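Local coordinates for beta-d-glucoside glucohydrolase (Hypocrea jecorina, PDB 3ZZ1), which probably hydrolyses terminal, non-reducing beta-D-glucosyl residues with release of beta-D-glucose, serving cellulose degradation as a secreted enzyme of glycoside hydrolase family 3, at residues S53-C58 and A294-T299; H107-P112 and N146-V151; H241-S246 and G268-N273; A468-N473 and L492-V497; I486-I491 and K498-A503. One frame throughout, in Å; residues are numbered along the deposited sequence.

Contact 1: residues S53-C58 and A294-T299; sequences SYPSLC and AAWYLT
Tyr54, in a loop, and Trp296, in the last turns of helix 282-298, have the nearest CA atoms of the two segments, 8.8 Å apart, and their rings fill the interval. The result is an edge-to-face pair: the edge of the Tyr54 ring stands on a face of the indole, with planes at 85° and the phenol centroid 4.7 Å from that of the five-membered ring. Tyr54 CD1 is the atom at the point of contact, 3.4 Å from Trp296 CD2, and CE1 follows at 3.6 Å from Trp296 CG. Trp296 CG lies anti to its own nitrogen (chi1 -174°), which carries the indole off the helix towards the loop. The benzo end of the ring meets two further loop groups obliquely: Pro55 CD, 3.6 Å from Trp296 CZ2, and the carbonyl oxygen Ser53 O, 3.4 Å from the same CZ2. Replacing Trp296 by an alanine would probably leave the Tyr54 edge and the Pro55 ring without a surface to lie against and open a gap between loop and helix. A G1 beta bulge at Ser53 and Tyr54 shapes the loop, which joins strands 44-45 and 58-60 of the N-terminal domain. Next to Trp296 in the helix, Tyr297 packs on helix 8-20, while Tyr54 also touches Ile292 and Leu293 one turn earlier, and Leu57 reaches Gln154 of strand 154-160.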
# COMPACT_ATOMS: atom_id res chain seq x y z
N SER A 53 10.47 32.43 8.99
CA SER A 53 10.97 31.93 7.71
C SER A 53 10.26 30.64 7.27
O SER A 53 10.86 29.77 6.63
CB SER A 53 12.50 31.75 7.74
OG SER A 53 13.16 32.99 7.91
N TYR A 54 8.98 30.55 7.62
CA TYR A 54 8.14 29.43 7.24
C TYR A 54 7.52 29.70 5.87
O TYR A 54 6.81 30.69 5.71
CB TYR A 54 7.06 29.19 8.29
CG TYR A 54 6.27 27.91 8.08
CD1 TYR A 54 6.86 26.66 8.25
CD2 TYR A 54 4.92 27.95 7.72
CE1 TYR A 54 6.14 25.49 8.06
CE2 TYR A 54 4.19 26.78 7.54
CZ TYR A 54 4.80 25.56 7.70
OH TYR A 54 4.07 24.41 7.51
N PRO A 55 7.81 28.84 4.88
CA PRO A 55 7.31 29.08 3.54
C PRO A 55 5.84 28.71 3.44
O PRO A 55 5.26 28.19 4.40
CB PRO A 55 8.14 28.11 2.69
CG PRO A 55 8.38 26.96 3.60
CD PRO A 55 8.53 27.56 4.98
N SER A 56 5.22 29.00 2.30
CA SER A 56 3.93 28.42 1.99
C SER A 56 4.20 26.93 1.84
O SER A 56 4.90 26.52 0.91
CB SER A 56 3.38 29.00 0.69
OG SER A 56 2.25 28.27 0.25
N LEU A 57 3.68 26.13 2.77
CA LEU A 57 3.90 24.68 2.75
C LEU A 57 3.30 24.09 1.48
O LEU A 57 2.15 24.38 1.14
CB LEU A 57 3.31 24.01 4.00
CG LEU A 57 3.79 22.59 4.31
CD1 LEU A 57 5.19 22.59 4.92
CD2 LEU A 57 2.82 21.88 5.23
N CYS A 58 4.08 23.29 0.78
CA CYS A 58 3.66 22.74 -0.51
C CYS A 58 3.38 21.25 -0.38
O CYS A 58 4.28 20.46 -0.08
CB CYS A 58 4.71 23.02 -1.59
SG CYS A 58 4.47 22.11 -3.14
N ALA A 294 6.53 21.47 14.08
CA ALA A 294 7.40 20.38 14.54
C ALA A 294 7.76 19.43 13.42
O ALA A 294 8.89 18.94 13.36
CB ALA A 294 6.76 19.63 15.69
N ALA A 295 6.81 19.16 12.53
CA ALA A 295 7.02 18.27 11.39
C ALA A 295 8.01 18.88 10.41
O ALA A 295 8.82 18.17 9.80
CB ALA A 295 5.69 17.98 10.69
N TRP A 296 7.95 20.20 10.28
CA TRP A 296 8.84 20.98 9.44
C TRP A 296 10.26 20.95 10.01
O TRP A 296 11.23 20.74 9.26
CB TRP A 296 8.28 22.41 9.38
CG TRP A 296 8.98 23.38 8.45
CD1 TRP A 296 9.12 23.28 7.10
CD2 TRP A 296 9.55 24.64 8.82
NE1 TRP A 296 9.78 24.38 6.61
CE2 TRP A 296 10.05 25.24 7.64
CE3 TRP A 296 9.70 25.33 10.04
CZ2 TRP A 296 10.69 26.48 7.64
CZ3 TRP A 296 10.34 26.57 10.04
CH2 TRP A 296 10.83 27.13 8.85
N TYR A 297 10.39 21.14 11.32
CA TYR A 297 11.69 21.10 11.99
C TYR A 297 12.27 19.69 12.03
O TYR A 297 13.48 19.52 11.91
CB TYR A 297 11.60 21.67 13.40
CG TYR A 297 11.53 23.18 13.45
CD1 TYR A 297 12.59 23.96 13.01
CD2 TYR A 297 10.41 23.83 13.97
CE1 TYR A 297 12.54 25.36 13.06
CE2 TYR A 297 10.34 25.22 14.02
CZ TYR A 297 11.41 25.98 13.56
OH TYR A 297 11.36 27.35 13.62
N LEU A 298 11.40 18.70 12.22
CA LEU A 298 11.77 17.28 12.27
C LEU A 298 12.46 16.82 10.99
O LEU A 298 13.42 16.06 11.05
CB LEU A 298 10.54 16.41 12.54
CG LEU A 298 10.70 14.87 12.57
CD1 LEU A 298 11.26 14.39 13.89
CD2 LEU A 298 9.38 14.18 12.29
N THR A 299 11.96 17.29 9.86
CA THR A 299 12.47 16.90 8.54
C THR A 299 13.57 17.83 8.06
O THR A 299 14.08 17.67 6.94
CB THR A 299 11.35 16.87 7.49
OG1 THR A 299 10.56 18.06 7.60
CG2 THR A 299 10.46 15.65 7.68

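Contact 2: residues H107-P112 and N146-V151; sequences HVILGP and NGIQSV
Ile148 has CG1 anti to its carbonyl carbon (chi1 -64°) and a nearly extended outer bond (chi2 160°), so that its two branches diverge: CG2 towards Ile109 and CD1 towards Pro112. On the strand side Ile109 turns CG1 anti to its nitrogen (chi1 -167°), which takes CD1 away from the helix and presents CG2 instead. The two isoleucines therefore meet methyl to methyl, Ile109 CG2 to Ile148 CG2 at 3.9 Å, with the side chains crossing at about a right angle. Ile148 CD1 runs past the Pro112 ring in the reverse sense, 4.1 Å from CD, and is 4.3 Å from Gly111 O. This is the strand-to-helix packing of a beta-alpha-beta unit: strand 108-109 leads to helix 134-150, and the chain returns in the adjacent parallel strand 154-160, within a domain of the TIM-barrel clan. Past the strand the backbone bends sharply, with an inverse gamma turn centred on Leu110 and a cis peptide before Pro112. That bend lays the Pro112 ring against the same helix, where it also touches Met141, Thr144 and Ile145. Ile109 has a second helical neighbour in Val101 of helix 87-103, while Ser150 OG, on the helix, bonds back to Gly147 O at 2.8 Å.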
# COMPACT_ATOMS: atom_id res chain seq x y z
N HIS A 107 7.26 20.02 -0.06
CA HIS A 107 7.54 19.70 1.34
C HIS A 107 6.83 18.43 1.82
O HIS A 107 7.39 17.66 2.60
CB HIS A 107 7.16 20.87 2.24
CG HIS A 107 7.76 22.17 1.83
ND1 HIS A 107 7.01 23.20 1.30
CD2 HIS A 107 9.04 22.62 1.87
CE1 HIS A 107 7.81 24.22 1.03
NE2 HIS A 107 9.04 23.89 1.36
N VAL A 108 5.60 18.21 1.36
CA VAL A 108 4.79 17.10 1.85
C VAL A 108 4.30 16.23 0.70
O VAL A 108 3.68 16.72 -0.24
CB VAL A 108 3.56 17.58 2.69
CG1 VAL A 108 2.99 16.44 3.48
CG2 VAL A 108 3.95 18.71 3.64
N ILE A 109 4.60 14.93 0.79
CA ILE A 109 4.07 13.95 -0.16
C ILE A 109 2.90 13.20 0.48
O ILE A 109 2.99 12.73 1.63
CB ILE A 109 5.17 12.97 -0.68
CG1 ILE A 109 4.66 12.17 -1.89
CG2 ILE A 109 5.68 12.05 0.42
CD1 ILE A 109 4.44 13.00 -3.15
N LEU A 110 1.80 13.13 -0.25
CA LEU A 110 0.54 12.61 0.29
C LEU A 110 0.45 11.09 0.16
O LEU A 110 -0.25 10.56 -0.70
CB LEU A 110 -0.65 13.32 -0.35
CG LEU A 110 -0.66 14.85 -0.18
CD1 LEU A 110 -1.83 15.48 -0.91
CD2 LEU A 110 -0.66 15.27 1.30
N GLY A 111 1.19 10.41 1.04
CA GLY A 111 1.32 8.96 1.06
C GLY A 111 2.42 8.61 2.05
O GLY A 111 3.10 9.51 2.53
N PRO A 112 2.62 7.32 2.36
CA PRO A 112 2.01 6.10 1.81
C PRO A 112 0.63 5.75 2.40
O PRO A 112 0.15 6.43 3.31
CB PRO A 112 3.04 5.02 2.16
CG PRO A 112 3.68 5.52 3.42
CD PRO A 112 3.69 7.01 3.33
N ASN A 146 10.40 5.81 6.72
CA ASN A 146 11.83 5.95 6.99
C ASN A 146 12.56 6.42 5.72
O ASN A 146 13.33 7.38 5.76
CB ASN A 146 12.43 4.63 7.50
CG ASN A 146 13.92 4.75 7.84
OD1 ASN A 146 14.78 4.28 7.10
ND2 ASN A 146 14.21 5.37 8.99
N GLY A 147 12.27 5.76 4.61
CA GLY A 147 12.85 6.10 3.31
C GLY A 147 12.57 7.53 2.87
O GLY A 147 13.50 8.29 2.61
N ILE A 148 11.28 7.88 2.80
CA ILE A 148 10.86 9.23 2.40
C ILE A 148 11.50 10.29 3.30
O ILE A 148 12.13 11.23 2.81
CB ILE A 148 9.32 9.40 2.41
CG1 ILE A 148 8.65 8.48 1.38
CG2 ILE A 148 8.92 10.86 2.13
CD1 ILE A 148 7.16 8.24 1.64
N GLN A 149 11.34 10.13 4.61
CA GLN A 149 11.74 11.17 5.56
C GLN A 149 13.24 11.28 5.81
O GLN A 149 13.72 12.31 6.29
CB GLN A 149 10.94 11.06 6.87
CG GLN A 149 9.42 11.16 6.65
CD GLN A 149 8.62 11.40 7.92
OE1 GLN A 149 9.09 11.18 9.04
NE2 GLN A 149 7.38 11.86 7.75
N SER A 150 14.00 10.25 5.44
CA SER A 150 15.46 10.31 5.53
C SER A 150 16.03 11.36 4.57
O SER A 150 17.14 11.85 4.77
CB SER A 150 16.08 8.95 5.19
OG SER A 150 16.01 8.71 3.80
N VAL A 151 15.25 11.68 3.54
CA VAL A 151 15.61 12.65 2.51
C VAL A 151 15.28 14.07 2.96
O VAL A 151 15.82 15.04 2.43
CB VAL A 151 14.89 12.32 1.17
CG1 VAL A 151 15.15 13.39 0.11
CG2 VAL A 151 15.32 10.95 0.66

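Contact 3: residues H241-S246 and G268-N273; sequences HTTVQS and GPALTN
Thr243 and Ala270 make most of this small contact, and what passes directly between the segments is van der Waals packing. The CA atoms of Thr243 and Leu271 come within 6.4 Å, close enough for a threonine to bridge. With OG1 anti to the carbonyl carbon (chi1 -63°), the methyl CG2 of Thr243 falls anti to the backbone nitrogen and rests 3.7 Å from Ala270 O and 4.2 Å from Leu271 N, so it touches the peptide link of the helix rather than a side chain. The hydroxyl branch comes nearest the Ala270 methyl, with OG1 4.0 Å from CB.

Hydrogen bonds belong to each segment and its surroundings. Thr243 OG1 donates to Leu266 O, just ahead of helix 269-276, and Thr243 O accepts from the indole NE1 of Trp267. In the first segment Ser246 returns to Thr242 twice: OG reaches Thr242 O at 2.7 Å, the donor tilted 35° from the carbonyl plane, and Ser246 N reaches Thr242 OG1 at 3.0 Å. In the second, Gly268 occupies the N-cap position, and Thr272 N bonds to its oxygen at 3.0 Å.

Thr243 lays its methyl on the backbone of helix 269-276 while both its hydroxyl and its carbonyl are satisfied by the residues leading into that helix, so the polar bonds that link the two lie beside the interface, with modest van der Waals contact within it.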
# COMPACT_ATOMS: atom_id res chain seq x y z
N HIS A 241 -16.17 19.14 7.62
CA HIS A 241 -17.59 19.46 7.64
C HIS A 241 -17.99 20.62 8.57
O HIS A 241 -18.96 21.32 8.30
CB HIS A 241 -18.44 18.21 7.90
CG HIS A 241 -18.34 17.18 6.82
ND1 HIS A 241 -19.24 17.11 5.78
CD2 HIS A 241 -17.43 16.21 6.59
CE1 HIS A 241 -18.90 16.13 4.97
NE2 HIS A 241 -17.80 15.56 5.44
N THR A 242 -17.23 20.81 9.65
CA THR A 242 -17.48 21.94 10.56
C THR A 242 -16.23 22.79 10.81
O THR A 242 -15.11 22.32 10.66
CB THR A 242 -17.96 21.47 11.96
OG1 THR A 242 -16.95 20.64 12.55
CG2 THR A 242 -19.30 20.72 11.87
N THR A 243 -16.46 24.04 11.22
CA THR A 243 -15.39 24.91 11.68
C THR A 243 -14.92 24.49 13.08
O THR A 243 -13.75 24.17 13.27
CB THR A 243 -15.85 26.38 11.70
OG1 THR A 243 -16.16 26.79 10.36
CG2 THR A 243 -14.76 27.30 12.28
N VAL A 244 -15.86 24.48 14.02
CA VAL A 244 -15.56 24.34 15.45
C VAL A 244 -15.30 22.90 15.92
O VAL A 244 -14.29 22.65 16.57
CB VAL A 244 -16.67 25.01 16.31
CG1 VAL A 244 -16.46 24.73 17.79
CG2 VAL A 244 -16.68 26.52 16.05
N GLN A 245 -16.21 21.98 15.62
CA GLN A 245 -16.07 20.58 16.07
C GLN A 245 -14.80 19.91 15.54
O GLN A 245 -14.10 19.21 16.28
CB GLN A 245 -17.31 19.74 15.72
CG GLN A 245 -17.27 18.34 16.36
CD GLN A 245 -18.38 17.42 15.91
OE1 GLN A 245 -19.56 17.79 15.93
NE2 GLN A 245 -18.02 16.20 15.53
N SER A 246 -14.49 20.13 14.25
CA SER A 246 -13.29 19.56 13.64
C SER A 246 -12.05 20.03 14.41
O SER A 246 -11.24 19.21 14.87
CB SER A 246 -13.20 19.89 12.15
OG SER A 246 -12.98 21.28 11.93
N GLY A 268 -9.62 29.39 7.93
CA GLY A 268 -9.27 30.73 7.47
C GLY A 268 -10.01 31.78 8.30
O GLY A 268 -9.97 31.72 9.53
N PRO A 269 -10.72 32.71 7.64
CA PRO A 269 -11.45 33.75 8.37
C PRO A 269 -12.46 33.17 9.37
O PRO A 269 -12.64 33.73 10.46
CB PRO A 269 -12.17 34.54 7.27
CG PRO A 269 -11.36 34.28 6.04
CD PRO A 269 -10.90 32.85 6.18
N ALA A 270 -13.11 32.06 9.01
CA ALA A 270 -14.06 31.40 9.90
C ALA A 270 -13.40 30.84 11.17
O ALA A 270 -13.99 30.88 12.25
CB ALA A 270 -14.83 30.32 9.17
N LEU A 271 -12.16 30.34 11.04
CA LEU A 271 -11.40 29.90 12.20
C LEU A 271 -10.99 31.09 13.07
O LEU A 271 -11.12 31.04 14.30
CB LEU A 271 -10.16 29.08 11.81
CG LEU A 271 -9.32 28.52 12.96
CD1 LEU A 271 -10.11 27.57 13.86
CD2 LEU A 271 -8.07 27.82 12.44
N THR A 272 -10.51 32.16 12.43
CA THR A 272 -10.26 33.42 13.12
C THR A 272 -11.50 33.85 13.92
O THR A 272 -11.39 34.20 15.09
CB THR A 272 -9.81 34.53 12.12
OG1 THR A 272 -8.52 34.19 11.59
CG2 THR A 272 -9.72 35.90 12.80
N ASN A 273 -12.67 33.79 13.27
CA ASN A 273 -13.94 34.13 13.91
C ASN A 273 -14.31 33.20 15.06
O ASN A 273 -14.84 33.65 16.08
CB ASN A 273 -15.07 34.18 12.88
CG ASN A 273 -14.94 35.35 11.92
OD1 ASN A 273 -14.19 36.30 12.17
ND2 ASN A 273 -15.66 35.29 10.80

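Contact 4: residues A468-N473 and L492-V497; sequences AVAGAN and LALPQV
Gln496 and Ala470 form the centre of the contact, their CA atoms only 5.5 Å apart. The aliphatic part of Gln496 lies against backbone carbonyl oxygens of segment 468-473: CG is 3.3 Å from Ala470 O, and CB is 3.3 Å from Asn473 O. A bend at chi2 (85°) then folds the carboxamide back across Ala470, bringing OE1 to 3.6 Å from Ala470 CB. That same methyl touches the isobutyl end of Leu494, 4.0 Å from CD1 and 4.1 Å from CD2, and so meets both a leucine and a glutamine.

An alanine in place of Gln496 would probably keep the CB contact with Asn473 O but leave Ala470 without the CG and amide cover and open a gap beside its carbonyl.

In the next shell, a type I beta turn from Leu494 to Val497, closed by Val497 N to Leu494 O at 3.1 Å, brings both contacting side chains to the helix side. Backbone bonding of Gln496 with Val476 ties the turn to strand 476-482. On the 468-473 side, Asn473 is fixed by its amide: ND2 bonds to Ala425 O and Lys428 O, and OD1 takes Asn475 N. Leu494 continues onto Val466 and Gln467, farther back along the helix.

The arrangement is that of a layered alpha/beta domain, here the family 3 C-terminal domain: the turn leading into parallel strand 497-502 packs on helix 462-472, which precedes neighbouring parallel strand 476-482.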
# COMPACT_ATOMS: atom_id res chain seq x y z
N ALA A 468 -10.41 -18.63 -26.40
CA ALA A 468 -10.21 -18.69 -27.85
C ALA A 468 -8.78 -19.10 -28.21
O ALA A 468 -8.57 -19.92 -29.11
CB ALA A 468 -10.55 -17.36 -28.48
N VAL A 469 -7.81 -18.52 -27.50
CA VAL A 469 -6.40 -18.86 -27.69
C VAL A 469 -6.14 -20.33 -27.34
O VAL A 469 -5.35 -21.00 -28.02
CB VAL A 469 -5.47 -17.89 -26.90
CG1 VAL A 469 -4.01 -18.36 -26.93
CG2 VAL A 469 -5.57 -16.48 -27.47
N ALA A 470 -6.81 -20.83 -26.30
CA ALA A 470 -6.70 -22.24 -25.90
C ALA A 470 -7.30 -23.19 -26.94
O ALA A 470 -6.86 -24.33 -27.06
CB ALA A 470 -7.33 -22.46 -24.53
N GLY A 471 -8.29 -22.70 -27.68
CA GLY A 471 -8.85 -23.45 -28.80
C GLY A 471 -7.88 -23.62 -29.96
O GLY A 471 -8.02 -24.54 -30.77
N ALA A 472 -6.88 -22.74 -30.03
CA ALA A 472 -5.93 -22.72 -31.15
C ALA A 472 -4.49 -23.08 -30.77
O ALA A 472 -3.63 -23.18 -31.65
CB ALA A 472 -5.98 -21.37 -31.85
N ASN A 473 -4.22 -23.28 -29.48
CA ASN A 473 -2.85 -23.53 -29.01
C ASN A 473 -2.80 -24.35 -27.72
O ASN A 473 -3.52 -24.07 -26.77
CB ASN A 473 -2.10 -22.20 -28.84
CG ASN A 473 -0.59 -22.37 -28.77
OD1 ASN A 473 -0.06 -22.96 -27.83
ND2 ASN A 473 0.11 -21.84 -29.77
N LEU A 492 -8.21 -21.46 -15.55
CA LEU A 492 -7.51 -22.63 -15.01
C LEU A 492 -8.11 -23.96 -15.45
O LEU A 492 -7.43 -24.98 -15.45
CB LEU A 492 -7.43 -22.57 -13.49
CG LEU A 492 -6.53 -21.46 -12.94
CD1 LEU A 492 -6.83 -21.23 -11.47
CD2 LEU A 492 -5.06 -21.77 -13.17
N ALA A 493 -9.39 -23.93 -15.82
CA ALA A 493 -10.11 -25.12 -16.28
C ALA A 493 -9.68 -25.54 -17.69
O ALA A 493 -9.95 -26.66 -18.12
CB ALA A 493 -11.61 -24.87 -16.23
N LEU A 494 -9.01 -24.63 -18.40
CA LEU A 494 -8.49 -24.91 -19.73
C LEU A 494 -7.15 -25.63 -19.63
O LEU A 494 -6.17 -25.05 -19.16
CB LEU A 494 -8.33 -23.62 -20.53
CG LEU A 494 -9.57 -22.77 -20.80
CD1 LEU A 494 -9.15 -21.33 -21.11
CD2 LEU A 494 -10.41 -23.35 -21.93
N PRO A 495 -7.10 -26.90 -20.07
CA PRO A 495 -5.88 -27.71 -19.98
C PRO A 495 -4.70 -27.13 -20.77
O PRO A 495 -3.55 -27.45 -20.49
CB PRO A 495 -6.30 -29.06 -20.57
CG PRO A 495 -7.79 -29.07 -20.51
CD PRO A 495 -8.20 -27.65 -20.70
N GLN A 496 -5.01 -26.27 -21.74
CA GLN A 496 -4.00 -25.63 -22.59
C GLN A 496 -3.23 -24.52 -21.87
O GLN A 496 -2.08 -24.22 -22.23
CB GLN A 496 -4.65 -25.08 -23.87
CG GLN A 496 -5.26 -26.15 -24.79
CD GLN A 496 -6.68 -26.54 -24.41
OE1 GLN A 496 -7.30 -25.95 -23.51
NE2 GLN A 496 -7.21 -27.53 -25.11
N VAL A 497 -3.86 -23.91 -20.87
CA VAL A 497 -3.21 -22.89 -20.04
C VAL A 497 -2.20 -23.58 -19.13
O VAL A 497 -2.57 -24.25 -18.16
CB VAL A 497 -4.24 -22.08 -19.21
CG1 VAL A 497 -3.53 -21.14 -18.22
CG2 VAL A 497 -5.15 -21.28 -20.13

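Contact 5: residues I486-I491 and K498-A503; sequences IILEQI and KAVVWA
Trp502 hydrogen-bonds through its indole NE1 to Tyr530 OH, and the far, benzo end of the same ring reaches across to Ile486 and Leu488. Both sides belong to one beta-alpha-beta unit: strand 476-482, the short helix 489-492 and parallel strand 497-502, with Ile486 and Leu488 in the connection that enters the helix. Polar bonding at one end of the indole and aliphatic packing at the other probably limit how far the ring can turn. The torsion that puts CG anti to the Trp502 nitrogen (chi1 -163°) carries the benzo end of the ring towards this connection. Ile486 CB then lies at the ring edge, in its plane, 3.9 Å from CH2, while the backbone Ile486 N approaches CH2 obliquely at 3.5 Å. Two residues back along the strand, Val500 CG1 is a looser neighbour of Leu488 CD1, at 4.4 Å. Leu488 occupies the N-cap position just before helix 489-492 and points its side chain to the strand. Leu334 of antiparallel strand 332-336 touches Leu488, Val500 and Trp502, and Val480 touches Ile486 and Trp502, extending the apolar cluster. The Leu488 side chain crosses the indole at a slant, with CD1 and CD2 each 4.1 Å from Trp502 CZ3.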
# COMPACT_ATOMS: atom_id res chain seq x y z
N ILE A 486 -8.60 -11.60 -9.18
CA ILE A 486 -9.50 -11.96 -10.26
C ILE A 486 -9.78 -13.44 -10.07
O ILE A 486 -8.88 -14.20 -9.71
CB ILE A 486 -8.82 -11.75 -11.63
CG1 ILE A 486 -8.69 -10.26 -11.95
CG2 ILE A 486 -9.54 -12.50 -12.77
CD1 ILE A 486 -7.66 -9.96 -13.03
N ILE A 487 -11.03 -13.86 -10.28
CA ILE A 487 -11.35 -15.28 -10.26
C ILE A 487 -10.78 -15.93 -11.53
O ILE A 487 -11.13 -15.54 -12.65
CB ILE A 487 -12.88 -15.54 -10.13
CG1 ILE A 487 -13.45 -14.81 -8.90
CG2 ILE A 487 -13.18 -17.03 -10.09
CD1 ILE A 487 -13.07 -15.40 -7.55
N LEU A 488 -9.88 -16.88 -11.35
CA LEU A 488 -9.12 -17.44 -12.47
C LEU A 488 -9.61 -18.84 -12.88
O LEU A 488 -8.99 -19.49 -13.73
CB LEU A 488 -7.63 -17.47 -12.14
CG LEU A 488 -6.94 -16.13 -11.87
CD1 LEU A 488 -5.62 -16.36 -11.15
CD2 LEU A 488 -6.73 -15.32 -13.15
N GLU A 489 -10.72 -19.26 -12.30
CA GLU A 489 -11.24 -20.63 -12.46
C GLU A 489 -11.62 -21.01 -13.89
O GLU A 489 -11.45 -22.17 -14.27
CB GLU A 489 -12.41 -20.87 -11.52
CG GLU A 489 -12.03 -20.76 -10.06
CD GLU A 489 -10.92 -21.71 -9.67
OE1 GLU A 489 -11.09 -22.94 -9.89
OE2 GLU A 489 -9.89 -21.24 -9.15
N GLN A 490 -12.13 -20.06 -14.66
CA GLN A 490 -12.42 -20.27 -16.08
C GLN A 490 -11.15 -20.50 -16.88
O GLN A 490 -11.10 -21.35 -17.78
CB GLN A 490 -13.16 -19.08 -16.67
CG GLN A 490 -14.66 -19.14 -16.53
CD GLN A 490 -15.37 -18.83 -17.83
OE1 GLN A 490 -14.76 -18.35 -18.77
NE2 GLN A 490 -16.65 -19.13 -17.88
N ILE A 491 -10.12 -19.72 -16.56
CA ILE A 491 -8.83 -19.82 -17.23
C ILE A 491 -8.11 -21.10 -16.83
O ILE A 491 -7.51 -21.78 -17.67
CB ILE A 491 -7.99 -18.55 -16.95
CG1 ILE A 491 -8.56 -17.37 -17.75
CG2 ILE A 491 -6.52 -18.77 -17.28
CD1 ILE A 491 -8.09 -16.01 -17.28
N LYS A 498 -0.92 -23.41 -19.45
CA LYS A 498 0.16 -24.10 -18.74
C LYS A 498 0.83 -23.20 -17.70
O LYS A 498 1.34 -23.70 -16.70
CB LYS A 498 1.21 -24.63 -19.72
CG LYS A 498 0.68 -25.66 -20.71
CD LYS A 498 0.45 -27.03 -20.06
CE LYS A 498 -0.26 -27.98 -21.03
NZ LYS A 498 0.25 -27.81 -22.43
N ALA A 499 0.82 -21.90 -17.94
CA ALA A 499 1.40 -20.94 -17.01
C ALA A 499 0.51 -19.73 -16.77
O ALA A 499 -0.11 -19.22 -17.70
CB ALA A 499 2.77 -20.49 -17.48
N VAL A 500 0.45 -19.30 -15.51
CA VAL A 500 -0.25 -18.07 -15.13
C VAL A 500 0.71 -17.15 -14.38
O VAL A 500 1.24 -17.50 -13.32
CB VAL A 500 -1.52 -18.36 -14.29
CG1 VAL A 500 -2.22 -17.05 -13.93
CG2 VAL A 500 -2.48 -19.27 -15.05
N VAL A 501 0.93 -15.97 -14.95
CA VAL A 501 1.84 -14.97 -14.42
C VAL A 501 1.03 -13.81 -13.85
O VAL A 501 0.49 -13.00 -14.61
CB VAL A 501 2.81 -14.45 -15.51
CG1 VAL A 501 3.83 -13.49 -14.92
CG2 VAL A 501 3.52 -15.60 -16.21
N TRP A 502 0.93 -13.76 -12.53
CA TRP A 502 0.31 -12.63 -11.84
C TRP A 502 1.35 -11.51 -11.77
O TRP A 502 2.15 -11.43 -10.83
CB TRP A 502 -0.16 -13.04 -10.44
CG TRP A 502 -1.16 -12.09 -9.83
CD1 TRP A 502 -0.90 -11.13 -8.89
CD2 TRP A 502 -2.56 -12.02 -10.10
NE1 TRP A 502 -2.07 -10.46 -8.56
CE2 TRP A 502 -3.10 -10.99 -9.29
CE3 TRP A 502 -3.42 -12.73 -10.95
CZ2 TRP A 502 -4.46 -10.65 -9.31
CZ3 TRP A 502 -4.78 -12.40 -10.97
CH2 TRP A 502 -5.28 -11.36 -10.16
N ALA A 503 1.33 -10.64 -12.77
CA ALA A 503 2.37 -9.63 -12.93
C ALA A 503 2.12 -8.38 -12.08
O ALA A 503 3.04 -7.59 -11.86
CB ALA A 503 2.52 -9.27 -14.40

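How the contacts relate
Contacts 2 and 5 are buried and apolar, each packing aliphatic groups between a strand and the helix or connection of a beta-alpha-beta unit; contacts 1, 3 and 4 are only partly buried, and in contacts 3 and 4 the nearest approaches run to backbone carbonyls. Contacts 1 and 2 touch where Cys58 pairs with Val108 in one sheet of the N-terminal domain. Contact 3 lies in the same domain, about 13 Å from contact 1 by nearest atoms, and one of its helices, 269-276, precedes helix 282-298. Contacts 4 and 5 interlock along the chain in the C-terminal domain, contact 4 using the loop that joins helix 489-492 to strand 497-502, the two elements of contact 5. Aromatic rings carry contacts 1 and 5, but only contact 1 pairs two.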